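Local coordinates for hypothetical protein (Bacteroides ovatus, PDB 4EPS) that probably forms part of the tip of fimbriae, the filamentous cell-surface appendages that mediate adhesion and biofilm formation, at residues 165-170 with 256-261; 189-194 with 232-237; 351-356 with 472-477. One frame throughout, in Å; residues are numbered along the deposited sequence.

Contact 1. Residues 165-170 with 256-261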
loop_
_atom_site.group_PDB
_atom_site.type_symbol
_atom_site.label_atom_id
_atom_site.label_comp_id
_atom_site.label_asym_id
_atom_site.label_seq_id
_atom_site.Cartn_x
_atom_site.Cartn_y
_atom_site.Cartn_z
ATOM N N LYS A 165 18.183 -12.757 18.751
ATOM C CA LYS A 165 17.033 -12.215 18.024
ATOM C C LYS A 165 17.175 -12.597 16.548
ATOM O O LYS A 165 17.978 -11.996 15.827
ATOM C CB LYS A 165 16.955 -10.676 18.203
ATOM C CG LYS A 165 15.706 -10.044 17.578
ATOM C CD LYS A 165 14.474 -10.386 18.376
ATOM C CE LYS A 165 13.274 -9.625 17.880
ATOM N NZ LYS A 165 12.053 -10.176 18.499
ATOM N N LEU A 166 16.408 -13.604 16.096
ATOM C CA LEU A 166 16.472 -14.012 14.695
ATOM C C LEU A 166 15.635 -13.030 13.820
ATOM O O LEU A 166 14.807 -12.295 14.357
ATOM C CB LEU A 166 15.989 -15.459 14.521
ATOM C CG LEU A 166 16.830 -16.548 15.239
ATOM C CD1 LEU A 166 16.180 -17.918 15.023
ATOM C CD2 LEU A 166 18.290 -16.529 14.776
ATOM N N PRO A 167 15.849 -12.977 12.493
ATOM C CA PRO A 167 15.024 -12.075 11.678
ATOM C C PRO A 167 13.544 -12.488 11.701
ATOM O O PRO A 167 13.205 -13.670 11.791
ATOM C CB PRO A 167 15.599 -12.219 10.261
ATOM C CG PRO A 167 16.371 -13.465 10.262
ATOM C CD PRO A 167 16.823 -13.732 11.659
ATOM N N SER A 168 12.664 -11.492 11.721
ATOM C CA SER A 168 11.217 -11.716 11.679
ATOM C C SER A 168 10.594 -10.570 10.897
ATOM O O SER A 168 11.204 -9.507 10.782
ATOM C CB SER A 168 10.610 -11.853 13.073
ATOM O OG SER A 168 10.784 -10.694 13.875
ATOM N N THR A 169 9.415 -10.798 10.315
ATOM C CA THR A 169 8.783 -9.764 9.498
ATOM C C THR A 169 7.311 -9.619 9.826
ATOM O O THR A 169 6.538 -10.550 9.628
ATOM C CB THR A 169 8.943 -10.079 8.002
ATOM O OG1 THR A 169 10.317 -10.241 7.708
ATOM C CG2 THR A 169 8.343 -8.950 7.083
ATOM N N ARG A 170 6.925 -8.454 10.316
ATOM C CA ARG A 170 5.510 -8.190 10.500
ATOM C C ARG A 170 4.925 -7.818 9.127
ATOM O O ARG A 170 5.507 -7.002 8.409
ATOM C CB ARG A 170 5.276 -7.072 11.521
ATOM C CG ARG A 170 3.821 -6.609 11.523
ATOM C CD ARG A 170 3.608 -5.396 12.358
ATOM N NE ARG A 170 2.175 -5.122 12.487
ATOM C CZ ARG A 170 1.685 -4.052 13.100
ATOM N NH1 ARG A 170 2.503 -3.139 13.608
ATOM N NH2 ARG A 170 0.374 -3.874 13.188
ATOM N N VAL A 256 21.757 -9.727 17.396
ATOM C CA VAL A 256 20.665 -9.432 16.441
ATOM C C VAL A 256 21.099 -10.010 15.085
ATOM O O VAL A 256 22.097 -9.583 14.517
ATOM C CB VAL A 256 20.320 -7.923 16.380
ATOM C CG1 VAL A 256 19.242 -7.639 15.315
ATOM C CG2 VAL A 256 19.865 -7.417 17.761
ATOM N N VAL A 257 20.380 -11.023 14.611
ATOM C CA VAL A 257 20.759 -11.730 13.392
ATOM C C VAL A 257 20.003 -11.156 12.194
ATOM O O VAL A 257 18.777 -11.079 12.209
ATOM C CB VAL A 257 20.509 -13.260 13.544
ATOM C CG1 VAL A 257 20.866 -14.020 12.256
ATOM C CG2 VAL A 257 21.281 -13.824 14.758
ATOM N N ASP A 258 20.752 -10.781 11.158
ATOM C CA ASP A 258 20.221 -10.265 9.888
ATOM C C ASP A 258 19.078 -9.215 10.081
ATOM O O ASP A 258 18.026 -9.313 9.461
ATOM C CB ASP A 258 19.751 -11.439 8.983
ATOM C CG ASP A 258 19.472 -11.016 7.528
ATOM O OD1 ASP A 258 20.139 -10.073 7.042
ATOM O OD2 ASP A 258 18.552 -11.586 6.911
ATOM N N GLY A 259 19.318 -8.222 10.933
ATOM C CA GLY A 259 18.381 -7.121 11.132
ATOM C C GLY A 259 17.269 -7.310 12.133
ATOM O O GLY A 259 16.604 -6.337 12.486
ATOM N N GLY A 260 17.079 -8.533 12.614
ATOM C CA GLY A 260 16.052 -8.810 13.602
ATOM C C GLY A 260 14.660 -8.490 13.072
ATOM O O GLY A 260 14.341 -8.798 11.920
ATOM N N TYR A 261 13.846 -7.840 13.894
ATOM C CA TYR A 261 12.451 -7.542 13.534
ATOM C C TYR A 261 12.322 -6.407 12.514
ATOM O O TYR A 261 12.944 -5.344 12.653
ATOM C CB TYR A 261 11.675 -7.187 14.802
ATOM C CG TYR A 261 10.245 -6.737 14.584
ATOM C CD1 TYR A 261 9.220 -7.665 14.424
ATOM C CD2 TYR A 261 9.911 -5.381 14.587
ATOM C CE1 TYR A 261 7.892 -7.257 14.283
ATOM C CE2 TYR A 261 8.588 -4.964 14.451
ATOM C CZ TYR A 261 7.581 -5.906 14.346
ATOM O OH TYR A 261 6.282 -5.491 14.254
#

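Contact 2. Residues 189-194 with 232-237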
loop_
_atom_site.group_PDB
_atom_site.type_symbol
_atom_site.label_atom_id
_atom_site.label_comp_id
_atom_site.label_asym_id
_atom_site.label_seq_id
_atom_site.Cartn_x
_atom_site.Cartn_y
_atom_site.Cartn_z
ATOM N N ALA A 189 5.827 -13.127 10.519
ATOM C CA ALA A 189 6.517 -14.280 9.927
ATOM C C ALA A 189 7.815 -14.482 10.731
ATOM O O ALA A 189 8.595 -13.547 10.845
ATOM C CB ALA A 189 6.839 -14.000 8.461
HETATM N N MSE A 190 8.008 -15.649 11.320
HETATM C CA MSE A 190 9.184 -15.923 12.170
HETATM C C MSE A 190 9.976 -17.088 11.631
HETATM O O MSE A 190 9.420 -17.966 10.970
HETATM C CB MSE A 190 8.712 -16.211 13.596
HETATM C CG MSE A 190 8.169 -14.967 14.279
HETATM SE SE MSE A 190 7.322 -15.372 15.923
HETATM C CE MSE A 190 5.495 -16.064 15.247
ATOM N N SER A 191 11.274 -17.106 11.927
ATOM C CA SER A 191 12.204 -18.112 11.427
ATOM C C SER A 191 11.756 -19.531 11.749
ATOM O O SER A 191 11.246 -19.796 12.842
ATOM C CB SER A 191 13.608 -17.880 12.001
ATOM O OG SER A 191 14.138 -16.660 11.502
ATOM N N VAL A 192 12.007 -20.439 10.801
ATOM C CA VAL A 192 11.679 -21.854 10.941
ATOM C C VAL A 192 12.950 -22.697 10.894
ATOM O O VAL A 192 14.047 -22.195 10.570
ATOM C CB VAL A 192 10.619 -22.339 9.893
ATOM C CG1 VAL A 192 9.254 -21.746 10.200
ATOM C CG2 VAL A 192 11.049 -22.022 8.462
ATOM N N ASP A 193 12.785 -23.990 11.225
ATOM C CA ASP A 193 13.856 -25.001 11.257
ATOM C C ASP A 193 15.016 -24.463 12.088
ATOM O O ASP A 193 16.156 -24.415 11.615
ATOM C CB ASP A 193 14.301 -25.351 9.824
ATOM C CG ASP A 193 13.180 -25.912 8.968
ATOM O OD1 ASP A 193 12.427 -26.771 9.470
ATOM O OD2 ASP A 193 13.065 -25.492 7.793
ATOM N N VAL A 194 14.681 -23.935 13.268
ATOM C CA VAL A 194 15.669 -23.293 14.152
ATOM C C VAL A 194 16.361 -24.332 15.026
ATOM O O VAL A 194 15.702 -25.073 15.754
ATOM C CB VAL A 194 15.042 -22.156 15.023
ATOM C CG1 VAL A 194 16.078 -21.559 15.993
ATOM C CG2 VAL A 194 14.457 -21.063 14.138
ATOM N N GLY A 232 24.011 -21.017 15.020
ATOM C CA GLY A 232 22.567 -21.034 14.854
ATOM C C GLY A 232 22.219 -21.367 13.417
ATOM O O GLY A 232 22.825 -20.818 12.489
ATOM N N HIS A 233 21.305 -22.313 13.245
ATOM C CA HIS A 233 20.712 -22.699 11.973
ATOM C C HIS A 233 19.257 -22.218 11.976
ATOM O O HIS A 233 18.545 -22.418 12.951
ATOM C CB HIS A 233 20.810 -24.228 11.753
ATOM C CG HIS A 233 22.174 -24.689 11.321
ATOM N ND1 HIS A 233 22.388 -25.981 10.864
ATOM C CD2 HIS A 233 23.346 -24.009 11.258
ATOM C CE1 HIS A 233 23.666 -26.034 10.520
ATOM N NE2 HIS A 233 24.285 -24.877 10.747
ATOM N N TYR A 234 18.841 -21.527 10.918
ATOM C CA TYR A 234 17.457 -21.028 10.771
ATOM C C TYR A 234 17.225 -20.785 9.303
ATOM O O TYR A 234 18.150 -20.359 8.612
ATOM C CB TYR A 234 17.223 -19.722 11.596
ATOM C CG TYR A 234 17.917 -18.515 11.001
ATOM C CD1 TYR A 234 19.270 -18.279 11.233
ATOM C CD2 TYR A 234 17.234 -17.638 10.165
ATOM C CE1 TYR A 234 19.935 -17.220 10.616
ATOM C CE2 TYR A 234 17.891 -16.578 9.541
ATOM C CZ TYR A 234 19.229 -16.351 9.802
ATOM O OH TYR A 234 19.871 -15.309 9.184
ATOM N N ASN A 235 15.992 -21.058 8.857
ATOM C CA ASN A 235 15.563 -20.976 7.459
ATOM C C ASN A 235 16.522 -21.859 6.668
ATOM O O ASN A 235 16.617 -23.045 6.989
ATOM C CB ASN A 235 15.494 -19.507 6.972
ATOM C CG ASN A 235 14.434 -18.706 7.694
ATOM O OD1 ASN A 235 13.538 -19.260 8.335
ATOM N ND2 ASN A 235 14.525 -17.380 7.620
ATOM N N ASP A 236 17.323 -21.286 5.764
ATOM C CA ASP A 236 18.299 -22.071 5.016
ATOM C C ASP A 236 19.673 -21.447 5.162
ATOM O O ASP A 236 20.468 -21.413 4.212
ATOM C CB ASP A 236 17.861 -22.185 3.546
ATOM C CG ASP A 236 16.786 -23.238 3.350
ATOM O OD1 ASP A 236 17.140 -24.437 3.259
ATOM O OD2 ASP A 236 15.590 -22.868 3.308
ATOM N N LYS A 237 19.972 -20.936 6.380
ATOM C CA LYS A 237 21.272 -20.287 6.519
ATOM C C LYS A 237 21.829 -20.439 7.916
ATOM O O LYS A 237 21.259 -21.164 8.726
ATOM C CB LYS A 237 21.254 -18.802 6.083
ATOM C CG LYS A 237 20.132 -17.939 6.652
ATOM C CD LYS A 237 19.927 -16.677 5.807
ATOM C CE LYS A 237 21.019 -15.641 5.994
ATOM N NZ LYS A 237 20.690 -14.361 5.311
HETATM O O HOH W 1 17.638 -24.196 9.049
#

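Contact 3. Residues 351-356 with 472-477. With SO4 (sulfate ion), chain G.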
loop_
_atom_site.group_PDB
_atom_site.type_symbol
_atom_site.label_atom_id
_atom_site.label_comp_id
_atom_site.label_asym_id
_atom_site.label_seq_id
_atom_site.Cartn_x
_atom_site.Cartn_y
_atom_site.Cartn_z
ATOM N N THR A 351 -21.661 -46.933 12.030
ATOM C CA THR A 351 -23.004 -47.376 12.415
ATOM C C THR A 351 -23.767 -46.121 12.834
ATOM O O THR A 351 -24.871 -45.872 12.361
ATOM C CB THR A 351 -22.925 -48.440 13.534
ATOM O OG1 THR A 351 -22.198 -49.571 13.056
ATOM C CG2 THR A 351 -24.292 -48.873 14.019
ATOM N N GLN A 352 -23.157 -45.333 13.719
ATOM C CA GLN A 352 -23.689 -44.070 14.191
ATOM C C GLN A 352 -22.845 -42.941 13.563
ATOM O O GLN A 352 -21.617 -42.940 13.701
ATOM C CB GLN A 352 -23.664 -44.049 15.722
ATOM C CG GLN A 352 -23.936 -42.694 16.346
ATOM C CD GLN A 352 -23.552 -42.663 17.802
ATOM O OE1 GLN A 352 -22.383 -42.854 18.177
ATOM N NE2 GLN A 352 -24.512 -42.327 18.644
ATOM N N SER A 353 -23.501 -41.991 12.861
ATOM C CA SER A 353 -22.786 -40.866 12.233
ATOM C C SER A 353 -22.095 -40.014 13.283
ATOM O O SER A 353 -22.456 -40.074 14.460
ATOM C CB SER A 353 -23.751 -39.999 11.425
ATOM O OG SER A 353 -24.687 -39.348 12.272
ATOM N N ILE A 354 -21.125 -39.195 12.863
ATOM C CA ILE A 354 -20.448 -38.272 13.779
ATOM C C ILE A 354 -21.494 -37.278 14.314
ATOM O O ILE A 354 -21.463 -36.922 15.485
ATOM C CB ILE A 354 -19.265 -37.573 13.059
ATOM C CG1 ILE A 354 -18.182 -38.619 12.701
ATOM C CG2 ILE A 354 -18.670 -36.450 13.936
ATOM C CD1 ILE A 354 -17.540 -38.363 11.442
ATOM N N HIS A 355 -22.421 -36.841 13.448
ATOM C CA HIS A 355 -23.513 -35.964 13.858
ATOM C C HIS A 355 -24.340 -36.601 14.999
ATOM O O HIS A 355 -24.569 -35.964 16.038
ATOM C CB HIS A 355 -24.441 -35.653 12.670
ATOM C CG HIS A 355 -25.670 -34.934 13.103
ATOM N ND1 HIS A 355 -25.610 -33.639 13.579
ATOM C CD2 HIS A 355 -26.947 -35.381 13.189
ATOM C CE1 HIS A 355 -26.854 -33.315 13.884
ATOM N NE2 HIS A 355 -27.688 -34.344 13.690
ATOM N N ASP A 356 -24.795 -37.842 14.790
ATOM C CA ASP A 356 -25.619 -38.538 15.785
ATOM C C ASP A 356 -24.855 -38.704 17.099
ATOM O O ASP A 356 -25.440 -38.454 18.160
ATOM C CB ASP A 356 -26.136 -39.881 15.256
ATOM C CG ASP A 356 -27.297 -39.780 14.276
ATOM O OD1 ASP A 356 -27.858 -38.664 14.116
ATOM O OD2 ASP A 356 -27.626 -40.801 13.644
ATOM N N SER A 472 -15.095 -32.006 4.742
ATOM C CA SER A 472 -15.239 -32.478 6.118
ATOM C C SER A 472 -16.720 -32.385 6.557
ATOM O O SER A 472 -17.023 -32.610 7.732
ATOM C CB SER A 472 -14.356 -31.662 7.057
ATOM O OG SER A 472 -14.630 -30.275 6.903
ATOM N N THR A 473 -17.636 -32.053 5.612
ATOM C CA THR A 473 -19.076 -31.924 5.883
ATOM C C THR A 473 -19.740 -33.304 5.712
ATOM O O THR A 473 -19.667 -33.907 4.640
ATOM C CB THR A 473 -19.673 -30.842 4.955
ATOM O OG1 THR A 473 -18.887 -29.644 5.108
ATOM C CG2 THR A 473 -21.160 -30.558 5.272
ATOM N N GLU A 474 -20.385 -33.795 6.777
ATOM C CA GLU A 474 -20.975 -35.122 6.767
ATOM C C GLU A 474 -22.390 -35.120 6.195
ATOM O O GLU A 474 -23.176 -34.207 6.482
ATOM C CB GLU A 474 -20.989 -35.680 8.203
ATOM C CG GLU A 474 -21.352 -37.157 8.268
ATOM C CD GLU A 474 -21.431 -37.717 9.671
ATOM O OE1 GLU A 474 -22.182 -37.141 10.493
ATOM O OE2 GLU A 474 -20.801 -38.770 9.929
ATOM N N ARG A 475 -22.717 -36.160 5.389
ATOM C CA ARG A 475 -24.073 -36.343 4.857
ATOM C C ARG A 475 -24.854 -37.250 5.803
ATOM O O ARG A 475 -25.975 -36.913 6.183
ATOM C CB ARG A 475 -24.066 -36.913 3.421
ATOM C CG ARG A 475 -25.446 -37.437 2.910
ATOM C CD ARG A 475 -26.553 -36.377 2.943
ATOM N NE ARG A 475 -27.825 -36.914 2.442
ATOM C CZ ARG A 475 -28.710 -37.560 3.183
ATOM N NH1 ARG A 475 -28.484 -37.762 4.476
ATOM N NH2 ARG A 475 -29.824 -38.040 2.630
ATOM N N ASN A 476 -24.284 -38.419 6.155
ATOM C CA ASN A 476 -24.916 -39.411 7.053
ATOM C C ASN A 476 -23.804 -40.338 7.573
ATOM O O ASN A 476 -22.617 -40.028 7.383
ATOM C CB ASN A 476 -26.082 -40.192 6.342
ATOM C CG ASN A 476 -25.719 -40.999 5.115
ATOM O OD1 ASN A 476 -24.553 -41.311 4.856
ATOM N ND2 ASN A 476 -26.718 -41.380 4.325
ATOM N N ASN A 477 -24.163 -41.463 8.196
ATOM C CA ASN A 477 -23.166 -42.386 8.764
ATOM C C ASN A 477 -22.241 -43.003 7.693
ATOM O O ASN A 477 -21.103 -43.341 8.000
ATOM C CB ASN A 477 -23.875 -43.494 9.568
ATOM C CG ASN A 477 -24.824 -44.357 8.766
ATOM O OD1 ASN A 477 -25.556 -43.886 7.899
ATOM N ND2 ASN A 477 -24.826 -45.648 9.036
HETATM S S SO4 G . -29.907 -36.721 -0.795
HETATM O O1 SO4 G . -29.738 -37.310 -2.129
HETATM O O2 SO4 G . -30.442 -35.361 -0.936
HETATM O O3 SO4 G . -30.783 -37.529 0.033
HETATM O O4 SO4 G . -28.624 -36.656 -0.105
#

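Contact 1. Residues 165-170 with 256-261
Tyr261 meets Ser168 and Arg170 atom by atom. Tyr261 CB lies 3.7 Å from Ser168 OG. CG, anti to the backbone N (chi1 175°), starts the ring toward Ser168, whose OG sits at the ring edge, in the ring plane, 3.5 Å from Tyr261 CD1. Farther out, CE1 touches Arg170 CB, and at the tip Tyr261 OH is 3.3 Å from Arg170 CD while hydrogen-bonding to Glu263. A tyrosine suits this place because the outer end of its ring and its hydroxyl reach the aliphatic stem of Arg170, and the hydroxyl still finds a carboxylate. The backbones pair in parallel, Lys165 with Val256 and Ser168 with Tyr261, but the register slips by two between these bridges: a type I' turn from Val257 to Gly260 interrupts the run of strands 251-256 and 261-267 beside strand 148-174 in the fimbrillin-like fold. Val257 N gives Lys165 O a nearly straight 2.9 Å bond, and Ser168 N binds Gly260 O from above the carbonyl plane. Gly260 has positive phi, and a CB there would clash with Val256 CG1. Pro167 lies against the turn, CD 3.3 Å from Val257 O; an alanine here would probably leave a gap beside the turn, Val257 CG1 losing its neighbour CD.

Contact 2. Residues 189-194 with 232-237
Asn235 holds Val192 at two points, with its own backbone and with its side chain. Asn235 N donates to Val192 O over 2.8 Å, while in the conformer described Asn235 OD1 accepts from Val192 N at 3.1 Å, the N-H pointing almost straight at the oxygen (171°). In this conformer the amide oxygen stands in for a backbone carbonyl, and asparagine suits the task because it is short and ends in an acceptor. CG, anti to the carbonyl carbon (chi1 -65°), starts the side chain back toward the 189-194 segment, where it crosses Val192 at about a right angle.

The close packing continues on the Tyr234 side of this pair. Ser191 OG lies 3.5 Å from Tyr234 CD2, oblique to the ring, and is hydrogen-bonded to Pro167 O, which fixes its rotation. Val194 CG2 rests against Tyr234 CB, and Val194 CA makes a short CA-H...O contact of 3.2 Å with His233 O. Strand 148-174 closes this side: Leu166 lies against Ser191 and Val194, and Pro167 against Tyr234.

The Asp193 side is looser and wetter. Here a water bridges two carbonyl acceptors, donating to Asp193 O and, at 2.6 Å, to Asn235 O. Asp193 is exposed and has positive phi, and its CB comes no nearer than 4.3 Å to Asn235 O.

Tyr234 and Lys237 exchange backbone bonds around Asn235 and Asp236, the signature of a two-residue beta-hairpin. This hairpin, joining antiparallel strands 229-234 and 237-242, binds through its turn and the strand end before it to the loop that carries the chain from strand 187-190 to strand 195-198, within the beta-rich fimbrillin-like domain.

Contact 3. Residues 351-356 with 472-477
Glu474 puts its carboxylate against the first two residues of helix 354-359. Glu474 OE2 accepts from Ile354 N at 3.0 Å, using its syn lone pair, and Glu474 OE1 accepts from His355 N, also at 3.0 Å and on the syn side, slightly out of the carboxylate plane. The side chain starts with CG anti to the backbone N (chi1 -170°) and runs on extended, the length a glutamate needs to span the gap. Its flanks are packed too: Ser353 CB lies 3.4 Å from Glu474 OE1, and Ile354 CD1 lies 3.6 Å from Glu474 OE2.

Ser353 is the N-cap of this helix. Its OG, between the backbone N and the carbonyl carbon, accepts from Asp356 N over 2.9 Å, so serine hydroxyl and glutamate carboxylate together satisfy three N-H groups of the opening turn. Glu474 lies at the end of strand 469-474, past a corner at Ser472, where Thr473 pairs with Tyr481 of strand 479-485; its side chain joins the helix start to this strand.

Lys498 makes a salt bridge to Glu474 OE2 and also bonds Asn477 O; with the helix N-terminus, it would be expected to favour the ionised carboxylate. Backbone bonds from Glu474 to Val370 and Gly372 hold the strand in place. Asn477 ND2 hydrogen-bonds Leu350 O, with only a weak bond of 3.3 Å to Thr351 O, and Ile354 is backed by Leu396 and Tyr399. Farther out, Arg475 turns away from the helix: its NE donates to O4 of a sulfate ion at 2.7 Å and NH2 to O3, while NH1 bonds Tyr374 OH. The sulfate, probably from the crystallisation liquor, is also bound by Thr494.

How the contacts relate
Contacts 1 and 2 are neighbours, their centres 11 Å apart, and contact 2 is nested along the chain inside the loop that contact 1 closes. Strands 148-174 and 187-190 lie side by side and join them directly: Thr169 O and Ala189 N are 2.8 Å apart, a probable hydrogen bond. A second touch is made outside these two strands, where Val257 CG1 packs 3.5 Å from Tyr234 OH. All four segments fall in the fimbrillin-like range. Contact 3 comes later in the chain and is remote, its centre 47 Å from that of contact 1 and 42 Å from that of contact 2. The sulfate at contact 3 and the glycerols near all three probably come from the crystallisation liquor.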